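Beta-galactosidase (Trichoderma reesei, PDB 3OG2) probably hydrolyses terminal non-reducing beta-D-galactose residues from beta-D-galactosides, as a family 35 glycoside hydrolase built around a TIM barrel. Local coordinates at residues D676-N684 with I819-L827; G734-N745 with Y776-G786. One frame throughout, in Å; residues are numbered along the deposited sequence. Where two conformers were deposited one is given.

Contact 1 of 2, residues D676-N684 with I819-L827; sequences DDSRWPLAN and ISWKLTGNL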
loop_
_atom_site.group_PDB
_atom_site.type_symbol
_atom_site.label_atom_id
_atom_site.label_comp_id
_atom_site.label_asym_id
_atom_site.label_seq_id
_atom_site.Cartn_x
_atom_site.Cartn_y
_atom_site.Cartn_z
ATOM N N ASP A 676 19.700 16.801 35.855
ATOM C CA ASP A 676 20.274 18.013 35.277
ATOM C C ASP A 676 19.723 18.204 33.865
ATOM O O ASP A 676 19.878 17.283 33.046
ATOM C CB ASP A 676 21.790 17.873 35.227
ATOM C CG ASP A 676 22.502 19.047 34.606
ATOM O OD1 ASP A 676 22.448 19.297 33.396
ATOM O OD2 ASP A 676 23.247 19.757 35.301
ATOM N N ASP A 677 19.116 19.364 33.569
ATOM C CA ASP A 677 18.622 19.606 32.214
ATOM C C ASP A 677 19.399 20.756 31.564
ATOM O O ASP A 677 18.877 21.395 30.636
ATOM C CB ASP A 677 17.122 19.866 32.242
ATOM C CG ASP A 677 16.688 21.131 32.943
ATOM O OD1 ASP A 677 17.569 21.952 33.270
ATOM O OD2 ASP A 677 15.470 21.375 33.135
ATOM N N SER A 678 20.618 21.049 32.009
ATOM C CA SER A 678 21.424 22.131 31.475
ATOM C C SER A 678 21.676 21.930 29.988
ATOM O O SER A 678 21.928 22.951 29.303
ATOM C CB SER A 678 22.762 22.262 32.228
ATOM O OG SER A 678 23.543 21.079 32.038
ATOM N N ARG A 679 21.622 20.738 29.456
ATOM C CA ARG A 679 21.872 20.545 28.012
ATOM C C ARG A 679 20.647 20.721 27.156
ATOM O O ARG A 679 20.718 20.738 25.926
ATOM C CB ARG A 679 22.419 19.125 27.776
ATOM C CG ARG A 679 23.789 18.935 28.443
ATOM C CD ARG A 679 24.117 17.464 28.491
ATOM N NE ARG A 679 25.412 17.151 29.103
ATOM C CZ ARG A 679 25.602 16.924 30.395
ATOM N NH1 ARG A 679 24.594 17.021 31.256
ATOM N NH2 ARG A 679 26.814 16.599 30.804
ATOM N N TRP A 680 19.476 20.833 27.799
ATOM C CA TRP A 680 18.240 20.884 27.021
ATOM C C TRP A 680 18.113 22.228 26.283
ATOM O O TRP A 680 18.443 23.289 26.821
ATOM C CB TRP A 680 17.009 20.767 27.932
ATOM C CG TRP A 680 16.749 19.374 28.452
ATOM C CD1 TRP A 680 17.655 18.461 28.950
ATOM C CD2 TRP A 680 15.463 18.757 28.500
ATOM N NE1 TRP A 680 16.966 17.306 29.306
ATOM C CE2 TRP A 680 15.630 17.464 29.039
ATOM C CE3 TRP A 680 14.179 19.188 28.137
ATOM C CZ2 TRP A 680 14.557 16.581 29.221
ATOM C CZ3 TRP A 680 13.123 18.320 28.315
ATOM C CH2 TRP A 680 13.313 17.035 28.854
ATOM N N PRO A 681 17.552 22.187 25.091
ATOM C CA PRO A 681 17.188 23.428 24.389
ATOM C C PRO A 681 16.248 24.302 25.187
ATOM O O PRO A 681 15.284 23.831 25.828
ATOM C CB PRO A 681 16.449 22.922 23.124
ATOM C CG PRO A 681 17.135 21.591 22.888
ATOM C CD PRO A 681 17.226 20.994 24.277
ATOM N N LEU A 682 16.508 25.615 25.174
ATOM C CA LEU A 682 15.617 26.552 25.818
ATOM C C LEU A 682 14.439 26.831 24.919
ATOM O O LEU A 682 14.582 27.041 23.701
ATOM C CB LEU A 682 16.340 27.887 26.057
ATOM C CG LEU A 682 17.613 27.795 26.907
ATOM C CD1 LEU A 682 18.135 29.226 27.133
ATOM C CD2 LEU A 682 17.321 27.033 28.199
ATOM N N ALA A 683 13.238 26.855 25.469
ATOM C CA ALA A 683 12.040 27.227 24.693
ATOM C C ALA A 683 11.864 28.720 24.908
ATOM O O ALA A 683 11.033 29.085 25.748
ATOM C CB ALA A 683 10.793 26.467 25.154
ATOM N N ASN A 684 12.684 29.510 24.222
ATOM C CA ASN A 684 12.719 30.923 24.541
ATOM C C ASN A 684 12.393 31.775 23.323
ATOM O O ASN A 684 12.643 33.004 23.333
ATOM C CB ASN A 684 14.083 31.317 25.117
ATOM C CG ASN A 684 15.225 31.033 24.150
ATOM O OD1 ASN A 684 15.021 30.546 23.023
ATOM N ND2 ASN A 684 16.421 31.355 24.604
ATOM N N ILE A 819 6.233 30.970 34.025
ATOM C CA ILE A 819 6.943 29.702 33.831
ATOM C C ILE A 819 7.972 29.933 32.738
ATOM O O ILE A 819 7.632 30.516 31.692
ATOM C CB ILE A 819 6.009 28.565 33.413
ATOM C CG1 ILE A 819 4.846 28.408 34.436
ATOM C CG2 ILE A 819 6.815 27.301 33.222
ATOM C CD1 ILE A 819 3.861 27.321 34.013
ATOM N N SER A 820 9.199 29.493 32.995
ATOM C CA SER A 820 10.259 29.481 31.967
ATOM C C SER A 820 10.471 28.045 31.538
ATOM O O SER A 820 10.412 27.132 32.374
ATOM C CB SER A 820 11.562 30.121 32.455
ATOM O OG SER A 820 12.176 29.310 33.414
ATOM N N TRP A 821 10.732 27.853 30.223
ATOM C CA TRP A 821 10.614 26.526 29.650
ATOM C C TRP A 821 11.855 26.030 28.943
ATOM O O TRP A 821 12.589 26.805 28.308
ATOM C CB TRP A 821 9.502 26.562 28.610
ATOM C CG TRP A 821 8.130 26.828 29.149
ATOM C CD1 TRP A 821 7.523 28.074 29.233
ATOM C CD2 TRP A 821 7.202 25.865 29.653
ATOM N NE1 TRP A 821 6.261 27.923 29.767
ATOM C CE2 TRP A 821 6.029 26.596 30.036
ATOM C CE3 TRP A 821 7.247 24.459 29.820
ATOM C CZ2 TRP A 821 4.909 25.971 30.570
ATOM C CZ3 TRP A 821 6.101 23.819 30.366
ATOM C CH2 TRP A 821 4.966 24.602 30.729
ATOM N N LYS A 822 12.030 24.720 28.950
ATOM C CA LYS A 822 12.968 24.002 28.093
ATOM C C LYS A 822 12.153 22.885 27.412
ATOM O O LYS A 822 11.047 22.517 27.878
ATOM C CB LYS A 822 14.095 23.355 28.895
ATOM C CG LYS A 822 14.843 24.401 29.715
ATOM C CD LYS A 822 16.116 23.792 30.279
ATOM C CE LYS A 822 16.827 24.800 31.202
ATOM N NZ LYS A 822 18.170 24.256 31.588
ATOM N N LEU A 823 12.678 22.384 26.278
ATOM C CA LEU A 823 11.933 21.310 25.586
ATOM C C LEU A 823 12.903 20.403 24.880
ATOM O O LEU A 823 14.045 20.768 24.596
ATOM C CB LEU A 823 10.882 21.863 24.616
ATOM C CG LEU A 823 11.384 22.196 23.182
ATOM C CD1 LEU A 823 10.176 22.437 22.285
ATOM C CD2 LEU A 823 12.364 23.373 23.131
ATOM N N THR A 824 12.416 19.199 24.554
ATOM C CA THR A 824 13.138 18.357 23.614
ATOM C C THR A 824 12.161 17.455 22.845
ATOM O O THR A 824 11.149 17.013 23.376
ATOM C CB THR A 824 14.182 17.471 24.308
ATOM O OG1 THR A 824 15.027 16.895 23.302
ATOM C CG2 THR A 824 13.546 16.350 25.152
ATOM N N GLY A 825 12.591 17.173 21.612
ATOM C CA GLY A 825 12.130 16.015 20.869
ATOM C C GLY A 825 13.370 15.116 20.627
ATOM O O GLY A 825 14.228 14.988 21.507
ATOM N N ASN A 826 13.442 14.504 19.439
ATOM C CA ASN A 826 14.567 13.606 19.147
ATOM C C ASN A 826 15.874 14.389 19.312
ATOM O O ASN A 826 15.954 15.586 18.954
ATOM C CB ASN A 826 14.451 13.086 17.711
ATOM C CG ASN A 826 14.678 14.155 16.641
ATOM O OD1 ASN A 826 13.777 14.997 16.408
ATOM N ND2 ASN A 826 15.844 14.147 16.007
ATOM N N LEU A 827 16.875 13.710 19.830
ATOM C CA LEU A 827 18.140 14.385 20.087
ATOM C C LEU A 827 18.685 15.009 18.802
ATOM O O LEU A 827 18.864 14.306 17.796
ATOM C CB LEU A 827 19.152 13.380 20.643
ATOM C CG LEU A 827 20.511 14.007 21.033
ATOM C CD1 LEU A 827 20.342 14.924 22.216
ATOM C CD2 LEU A 827 21.503 12.876 21.389
HETATM O O HOH W 1 19.556 24.390 29.090
HETATM O O HOH W 2 10.725 30.103 28.399
#
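Lys822 reaches from 820-824, the outermost strand of its sheet, over the irregular loop 676-684, and its extended chain puts NZ 2.9 Å from Asp677 OD1 in a salt bridge. The same nitrogen donates to the carbonyl Asp677 O, presented by the type I turn Asp677-Trp680, at 3.1 Å, and to a water that also binds Ser678 O and Trp680 O. Lys822 NZ meets Asp677 OD1 58° out of the carboxylate plane, while Asp677 OD2 pairs with Arg716 and Arg718 of the neighbouring strand. Leu682 CD2 lies alongside the lysine methylenes, 3.8 Å from Lys822 CE. An alanine in place of Lys822 would probably leave Asp677 OD1 without this cation and deprive Leu682 CD2 of its neighbour. Leu823 N bonds Pro681 O at 3.0 Å, matched by Ala683 N to Trp821 O at 2.9 Å; together they bridge loop and strand at Leu682 and Lys822. Although Leu823 CB points away from the loop, its chi1 of 86° swings CD2 back to within 4.0 Å of Ala683 CB. Trp680 is clamped between Asp677 CB on one face and Thr824 CG2 on the other, a CH-pi contact 3.9 Å from the six-membered ring centroid, while Tyr675 OH holds its NE1. With three cationic side chains around one buried carboxylate, Asp677 is likely to stay ionised, and its charge binds the loop to two strands at once.

Contact 2 of 2, residues G734-N745 with Y776-G786; sequences GGSAFASSVWLN and YILTVVVDSTG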
loop_
_atom_site.group_PDB
_atom_site.type_symbol
_atom_site.label_atom_id
_atom_site.label_comp_id
_atom_site.label_asym_id
_atom_site.label_seq_id
_atom_site.Cartn_x
_atom_site.Cartn_y
_atom_site.Cartn_z
ATOM N N GLY A 734 -1.237 16.793 20.369
ATOM C CA GLY A 734 -0.326 15.788 19.830
ATOM C C GLY A 734 -0.820 15.110 18.565
ATOM O O GLY A 734 -0.167 14.205 18.071
ATOM N N GLY A 735 -1.980 15.509 18.024
ATOM C CA GLY A 735 -2.544 14.740 16.908
ATOM C C GLY A 735 -3.536 13.705 17.454
ATOM O O GLY A 735 -3.476 13.353 18.654
ATOM N N SER A 736 -4.428 13.218 16.606
ATOM C CA SER A 736 -5.435 12.252 17.056
ATOM C C SER A 736 -4.782 11.095 17.845
ATOM O O SER A 736 -3.733 10.564 17.471
ATOM C CB SER A 736 -6.090 11.603 15.835
ATOM O OG SER A 736 -6.677 12.618 15.025
ATOM N N ALA A 737 -5.454 10.732 18.943
ATOM C CA ALA A 737 -5.033 9.580 19.763
ATOM C C ALA A 737 -3.738 9.839 20.506
ATOM O O ALA A 737 -3.132 8.873 20.988
ATOM C CB ALA A 737 -4.955 8.276 18.946
ATOM N N PHE A 738 -3.316 11.095 20.660
ATOM C CA PHE A 738 -2.136 11.388 21.483
ATOM C C PHE A 738 -2.517 11.248 22.951
ATOM O O PHE A 738 -3.688 11.054 23.324
ATOM C CB PHE A 738 -1.582 12.801 21.215
ATOM C CG PHE A 738 -2.245 13.906 22.019
ATOM C CD1 PHE A 738 -3.603 14.252 21.851
ATOM C CD2 PHE A 738 -1.496 14.605 22.989
ATOM C CE1 PHE A 738 -4.169 15.256 22.621
ATOM C CE2 PHE A 738 -2.071 15.620 23.743
ATOM C CZ PHE A 738 -3.402 15.931 23.579
ATOM N N ALA A 739 -1.495 11.367 23.805
ATOM C CA ALA A 739 -1.720 11.478 25.253
ATOM C C ALA A 739 -0.673 12.431 25.816
ATOM O O ALA A 739 0.347 12.722 25.173
ATOM C CB ALA A 739 -1.532 10.144 25.965
ATOM N N SER A 740 -0.887 12.868 27.038
ATOM C CA SER A 740 0.111 13.695 27.706
ATOM C C SER A 740 0.092 13.386 29.208
ATOM O O SER A 740 -0.979 13.022 29.738
ATOM C CB SER A 740 -0.101 15.168 27.420
ATOM O OG SER A 740 -1.378 15.676 27.749
ATOM N N SER A 741 1.205 13.518 29.867
ATOM C CA SER A 741 1.317 13.248 31.297
ATOM C C SER A 741 2.119 14.381 31.948
ATOM O O SER A 741 3.039 14.931 31.311
ATOM C CB SER A 741 2.054 11.932 31.533
ATOM O OG SER A 741 1.303 10.845 31.022
ATOM N N VAL A 742 1.813 14.675 33.205
ATOM C CA VAL A 742 2.391 15.832 33.925
ATOM C C VAL A 742 2.897 15.417 35.305
ATOM O O VAL A 742 2.148 14.758 36.045
ATOM C CB VAL A 742 1.339 16.937 34.095
ATOM C CG1 VAL A 742 1.887 18.142 34.868
ATOM C CG2 VAL A 742 0.767 17.353 32.718
ATOM N N TRP A 743 4.113 15.806 35.632
ATOM C CA TRP A 743 4.676 15.694 36.980
ATOM C C TRP A 743 5.085 17.062 37.466
ATOM O O TRP A 743 5.514 17.925 36.671
ATOM C CB TRP A 743 5.948 14.825 36.920
ATOM C CG TRP A 743 5.629 13.358 36.730
ATOM C CD1 TRP A 743 5.563 12.433 37.741
ATOM C CD2 TRP A 743 5.361 12.670 35.514
ATOM N NE1 TRP A 743 5.259 11.207 37.192
ATOM C CE2 TRP A 743 5.123 11.302 35.825
ATOM C CE3 TRP A 743 5.301 13.074 34.177
ATOM C CZ2 TRP A 743 4.820 10.334 34.860
ATOM C CZ3 TRP A 743 4.997 12.097 33.201
ATOM C CH2 TRP A 743 4.764 10.759 33.560
ATOM N N LEU A 744 4.999 17.237 38.758
ATOM C CA LEU A 744 5.516 18.403 39.485
ATOM C C LEU A 744 6.686 17.879 40.301
ATOM O O LEU A 744 6.457 17.108 41.244
ATOM C CB LEU A 744 4.415 18.963 40.382
ATOM C CG LEU A 744 4.883 20.115 41.275
ATOM C CD1 LEU A 744 5.137 21.358 40.437
ATOM C CD2 LEU A 744 3.850 20.354 42.372
ATOM N N ASN A 745 7.932 18.251 39.962
ATOM C CA ASN A 745 9.100 17.584 40.515
ATOM C C ASN A 745 8.922 16.083 40.286
ATOM O O ASN A 745 8.702 15.668 39.141
ATOM C CB ASN A 745 9.301 17.962 42.004
ATOM C CG ASN A 745 9.698 19.417 42.134
ATOM O OD1 ASN A 745 9.925 20.175 41.174
ATOM N ND2 ASN A 745 9.821 19.826 43.385
ATOM N N TYR A 776 9.984 25.042 41.511
ATOM C CA TYR A 776 9.448 23.769 41.102
ATOM C C TYR A 776 9.600 23.569 39.601
ATOM O O TYR A 776 9.687 24.560 38.866
ATOM C CB TYR A 776 7.899 23.719 41.411
ATOM C CG TYR A 776 7.714 23.594 42.907
ATOM C CD1 TYR A 776 7.668 24.755 43.700
ATOM C CD2 TYR A 776 7.582 22.357 43.517
ATOM C CE1 TYR A 776 7.491 24.655 45.080
ATOM C CE2 TYR A 776 7.430 22.239 44.895
ATOM C CZ TYR A 776 7.386 23.402 45.665
ATOM O OH TYR A 776 7.252 23.322 47.016
ATOM N N ILE A 777 9.621 22.317 39.181
ATOM C CA ILE A 777 9.743 22.038 37.742
ATOM C C ILE A 777 8.597 21.128 37.299
ATOM O O ILE A 777 8.475 20.015 37.833
ATOM C CB ILE A 777 11.110 21.389 37.375
ATOM C CG1 ILE A 777 12.249 22.281 37.823
ATOM C CG2 ILE A 777 11.140 21.121 35.887
ATOM C CD1 ILE A 777 13.641 21.700 37.522
ATOM N N LEU A 778 7.817 21.600 36.360
ATOM C CA LEU A 778 6.803 20.760 35.725
ATOM C C LEU A 778 7.446 20.003 34.596
ATOM O O LEU A 778 8.116 20.578 33.757
ATOM C CB LEU A 778 5.699 21.675 35.184
ATOM C CG LEU A 778 4.803 22.266 36.234
ATOM C CD1 LEU A 778 4.059 23.480 35.668
ATOM C CD2 LEU A 778 3.790 21.241 36.754
ATOM N N THR A 779 7.247 18.698 34.549
ATOM C CA THR A 779 7.666 17.918 33.382
ATOM C C THR A 779 6.389 17.473 32.683
ATOM O O THR A 779 5.530 16.848 33.293
ATOM C CB THR A 779 8.533 16.687 33.758
ATOM O OG1 THR A 779 9.765 17.129 34.334
ATOM C CG2 THR A 779 8.888 15.887 32.517
ATOM N N VAL A 780 6.275 17.852 31.397
ATOM C CA VAL A 780 5.071 17.575 30.631
ATOM C C VAL A 780 5.502 16.701 29.449
ATOM O O VAL A 780 6.364 17.124 28.672
ATOM C CB VAL A 780 4.446 18.884 30.108
ATOM C CG1 VAL A 780 3.187 18.586 29.273
ATOM C CG2 VAL A 780 4.150 19.781 31.276
ATOM N N VAL A 781 4.976 15.504 29.299
ATOM C CA VAL A 781 5.278 14.622 28.193
ATOM C C VAL A 781 4.085 14.706 27.249
ATOM O O VAL A 781 2.943 14.562 27.704
ATOM C CB VAL A 781 5.465 13.175 28.693
ATOM C CG1 VAL A 781 5.843 12.258 27.502
ATOM C CG2 VAL A 781 6.536 13.121 29.781
ATOM N N VAL A 782 4.326 14.955 25.971
ATOM C CA VAL A 782 3.253 15.101 25.001
ATOM C C VAL A 782 3.585 14.172 23.824
ATOM O O VAL A 782 4.570 14.420 23.130
ATOM C CB VAL A 782 3.100 16.552 24.475
ATOM C CG1 VAL A 782 1.931 16.617 23.492
ATOM C CG2 VAL A 782 2.909 17.518 25.652
ATOM N N ASP A 783 2.814 13.109 23.660
ATOM C CA ASP A 783 3.101 12.275 22.496
ATOM C C ASP A 783 2.648 12.974 21.219
ATOM O O ASP A 783 1.733 13.794 21.260
ATOM C CB ASP A 783 2.309 10.963 22.503
ATOM C CG ASP A 783 3.020 9.939 21.613
ATOM O OD1 ASP A 783 4.266 10.025 21.403
ATOM O OD2 ASP A 783 2.314 9.044 21.062
ATOM N N SER A 784 3.219 12.630 20.085
ATOM C CA SER A 784 2.712 13.046 18.792
ATOM C C SER A 784 2.457 11.811 17.952
ATOM O O SER A 784 3.354 10.944 17.869
ATOM C CB SER A 784 3.711 13.934 18.031
ATOM O OG SER A 784 3.158 14.186 16.715
ATOM N N THR A 785 1.281 11.745 17.339
ATOM C CA THR A 785 1.019 10.599 16.436
ATOM C C THR A 785 1.312 10.999 15.000
ATOM O O THR A 785 0.930 10.291 14.064
ATOM C CB THR A 785 -0.428 10.112 16.619
ATOM O OG1 THR A 785 -1.254 11.289 16.524
ATOM C CG2 THR A 785 -0.578 9.449 17.989
ATOM N N GLY A 786 2.017 12.094 14.797
ATOM C CA GLY A 786 2.469 12.528 13.450
ATOM C C GLY A 786 1.969 13.922 13.163
ATOM O O GLY A 786 1.195 14.493 13.963
HETATM O O HOH W 3 9.354 17.393 37.050
#
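Trp743 and Thr779 form a hydrogen-bonded pair, with Thr779 N 2.8 Å from Trp743 O, and Ser741 with Val781 forms another; Val742 faces Val780 between them. The short segments 740-744 and 776-782 run antiparallel at 170°, their axes approaching to 4.7 Å. Buried apolar side chains pack this regular part. On the Val742 face Leu744, with CG anti to its own nitrogen (chi1 175°), sends CD1 between Leu778 CD2 and Tyr776 CB, 3.8 Å from the latter. On the other, Val781 CG2 lies 3.9 Å from Trp743 CZ3, and Thr779 O sits at the ring's edge. At the loop end Thr785 closes onto the type II turn Gly735-Phe738: its OG1 bonds Ser736 O at 2.8 Å and its N bonds Gly734 O. Asp783 O is buried there without a partner, and a CB on Gly734 would clash with it. Ser736 and Thr785 are partly exposed, as are Asn745 and Ile777 at the opposite, solvent-facing yet well-bonded end. There Asn745 OD1 stands in for a backbone carbonyl, accepting from Ile777 N at 2.9 Å. The Asn745 amide plane is turned only 15° from the Tyr776 ring plane, Asn745 ND2 being 3.4 Å from Tyr776 CD2. Within the second all-beta domain this is an inner pair of a five-stranded sheet, flanked by strands 747-752 and 713-720; Ser741 OG hydrogen-bonds Ser751 OG of 747-752 and Trp961 NE1 of 953-962.

Both contacts reach one five-stranded antiparallel sheet, with centres about 14 Å apart and contact 2 nested in sequence within the loop closed by contact 1. Contact 2 is the more interior, with 19 of 23 touching residues buried and two paired strands inside the sheet; contact 1 lies at its outermost strand, 820-824, where an irregular loop is added by a single bridge. Strand 713-720 separates them. Chemistry follows place: regular backbone bonding and apolar side chains dominate contact 2, whereas contact 1 adds a charge cluster to two backbone bonds and apolar packing, and its Arg716 and Arg718 also touch Ile777 of contact 2. Direct packing joins them through Ile819 CD1 and Leu778 CD1, 4.2 Å apart.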